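Local coordinates for uncharacterized protein (Aeropyrum pernix, PDB 3P1Z), which is uncharacterised but probably binds nucleic acid and may belong to the tRNA-intron endonucleases that cleave introns from precursor tRNA, at residues 86-91 / 119-124. Sequence-based numbering, arbitrary orientation.
Sequences ALVYFD and VLVLSE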
loop_
_atom_site.group_PDB
_atom_site.type_symbol
_atom_site.label_atom_id
_atom_site.label_comp_id
_atom_site.label_asym_id
_atom_site.label_seq_id
_atom_site.Cartn_x
_atom_site.Cartn_y
_atom_site.Cartn_z
ATOM N N ALA A 86 -9.590 -21.723 12.712
ATOM C CA ALA A 86 -10.042 -23.050 12.287
ATOM C C ALA A 86 -9.646 -23.334 10.848
ATOM O O ALA A 86 -9.274 -24.456 10.492
ATOM C CB ALA A 86 -11.548 -23.148 12.427
ATOM N N LEU A 87 -9.769 -22.305 10.017
ATOM C CA LEU A 87 -9.392 -22.398 8.616
ATOM C C LEU A 87 -7.887 -22.610 8.499
ATOM O O LEU A 87 -7.454 -23.536 7.807
ATOM C CB LEU A 87 -9.857 -21.160 7.832
ATOM C CG LEU A 87 -11.378 -21.047 7.646
ATOM C CD1 LEU A 87 -11.809 -19.722 6.994
ATOM C CD2 LEU A 87 -11.888 -22.245 6.849
ATOM N N VAL A 88 -7.097 -21.781 9.190
ATOM C CA VAL A 88 -5.635 -21.873 9.127
ATOM C C VAL A 88 -5.181 -23.200 9.669
ATOM O O VAL A 88 -4.125 -23.719 9.295
ATOM C CB VAL A 88 -4.937 -20.801 9.985
ATOM C CG1 VAL A 88 -3.429 -20.940 9.861
ATOM C CG2 VAL A 88 -5.389 -19.416 9.579
ATOM N N TYR A 89 -5.987 -23.716 10.586
ATOM C CA TYR A 89 -5.776 -25.018 11.181
ATOM C C TYR A 89 -6.013 -26.073 10.124
ATOM O O TYR A 89 -5.133 -26.883 9.841
ATOM C CB TYR A 89 -6.766 -25.211 12.318
ATOM C CG TYR A 89 -6.555 -26.451 13.130
ATOM C CD1 TYR A 89 -5.982 -26.377 14.389
ATOM C CD2 TYR A 89 -6.938 -27.697 12.654
ATOM C CE1 TYR A 89 -5.792 -27.512 15.156
ATOM C CE2 TYR A 89 -6.751 -28.834 13.414
ATOM C CZ TYR A 89 -6.173 -28.732 14.663
ATOM O OH TYR A 89 -5.967 -29.841 15.439
ATOM N N PHE A 90 -7.205 -26.056 9.537
ATOM C CA PHE A 90 -7.549 -27.044 8.523
ATOM C C PHE A 90 -6.460 -27.088 7.472
ATOM O O PHE A 90 -5.930 -28.152 7.162
ATOM C CB PHE A 90 -8.876 -26.719 7.842
ATOM C CG PHE A 90 -10.060 -26.762 8.751
ATOM C CD1 PHE A 90 -9.963 -27.293 10.021
ATOM C CD2 PHE A 90 -11.287 -26.295 8.322
ATOM C CE1 PHE A 90 -11.060 -27.323 10.858
ATOM C CE2 PHE A 90 -12.391 -26.337 9.148
ATOM C CZ PHE A 90 -12.278 -26.852 10.419
ATOM N N ASP A 91 -6.154 -25.914 6.922
ATOM C CA ASP A 91 -5.106 -25.755 5.929
ATOM C C ASP A 91 -3.866 -26.470 6.429
ATOM O O ASP A 91 -3.287 -27.298 5.726
ATOM C CB ASP A 91 -4.803 -24.268 5.726
ATOM C CG ASP A 91 -4.049 -23.983 4.430
ATOM O OD1 ASP A 91 -4.652 -24.082 3.339
ATOM O OD2 ASP A 91 -2.852 -23.640 4.503
ATOM N N VAL A 119 2.222 -19.728 14.824
ATOM C CA VAL A 119 1.475 -18.977 13.822
ATOM C C VAL A 119 0.446 -18.067 14.455
ATOM O O VAL A 119 -0.401 -18.512 15.220
ATOM C CB VAL A 119 0.785 -19.880 12.771
ATOM C CG1 VAL A 119 0.179 -19.030 11.644
ATOM C CG2 VAL A 119 1.755 -20.913 12.202
ATOM N N LEU A 120 0.516 -16.786 14.115
ATOM C CA LEU A 120 -0.475 -15.839 14.578
ATOM C C LEU A 120 -1.475 -15.673 13.466
ATOM O O LEU A 120 -1.084 -15.454 12.320
ATOM C CB LEU A 120 0.184 -14.510 14.908
ATOM C CG LEU A 120 -0.722 -13.378 15.379
ATOM C CD1 LEU A 120 -1.281 -13.669 16.753
ATOM C CD2 LEU A 120 0.055 -12.082 15.405
ATOM N N VAL A 121 -2.759 -15.798 13.803
ATOM C CA VAL A 121 -3.847 -15.681 12.832
ATOM C C VAL A 121 -4.437 -14.285 12.891
ATOM O O VAL A 121 -4.873 -13.845 13.939
ATOM C CB VAL A 121 -4.976 -16.707 13.101
ATOM C CG1 VAL A 121 -6.020 -16.686 11.986
ATOM C CG2 VAL A 121 -4.409 -18.102 13.256
ATOM N N LEU A 122 -4.440 -13.594 11.756
ATOM C CA LEU A 122 -4.995 -12.249 11.667
ATOM C C LEU A 122 -6.029 -12.194 10.559
ATOM O O LEU A 122 -5.917 -12.919 9.581
ATOM C CB LEU A 122 -3.886 -11.235 11.379
ATOM C CG LEU A 122 -2.675 -11.279 12.311
ATOM C CD1 LEU A 122 -1.501 -10.537 11.683
ATOM C CD2 LEU A 122 -3.034 -10.698 13.650
ATOM N N SER A 123 -7.016 -11.316 10.712
ATOM C CA SER A 123 -8.170 -11.255 9.817
ATOM C C SER A 123 -8.461 -9.847 9.270
ATOM O O SER A 123 -8.818 -8.940 10.020
ATOM C CB SER A 123 -9.422 -11.754 10.555
ATOM O OG SER A 123 -9.104 -12.773 11.495
ATOM N N GLU A 124 -8.342 -9.671 7.962
ATOM C CA GLU A 124 -8.722 -8.414 7.337
ATOM C C GLU A 124 -9.904 -7.811 8.077
ATOM O O GLU A 124 -10.863 -8.513 8.361
ATOM C CB GLU A 124 -9.100 -8.651 5.880
ATOM C CG GLU A 124 -9.663 -7.442 5.172
ATOM C CD GLU A 124 -9.799 -7.671 3.680
ATOM O OE1 GLU A 124 -10.473 -6.870 3.017
ATOM O OE2 GLU A 124 -9.234 -8.645 3.156
#
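V88 on helix 83-95 meets V121 and V119 on strand 115-123 through apolar side-chain carbons, with no hydrogen bond between the two segments. Its CB is directed at the strand, and the CA atoms of V88 and V121 lie 7.4 Å apart, close enough for two short valine branches to meet tip to tip. V88 CB itself lies 4.3 Å from V121 CG2, and from there the side chain forks. CG1, anti to the backbone N (chi1 -179°), extends toward V119, where V88 CG1 and V119 CG1 are 4.5 Å apart, a loose approach. CG2, anti to the carbonyl carbon, faces both methyls of V121: V88 CG2 is 3.7 Å from V121 CG1 and 4.0 Å from V121 CG2. One helix side chain thus touches two alternate residues of the strand, V119 and V121, which both point to the helix, whereas L122 points away. V88 also touches L108 and V152, on the strands flanking 115-123, so it meets residues of three adjacent strands. Elsewhere on the same helix, Y89 and F90 touch helix 49-57. The result is helix-on-sheet packing at the mixed sheet, consistent with the alpha/beta fold of the tRNA-intron endonuclease catalytic domain.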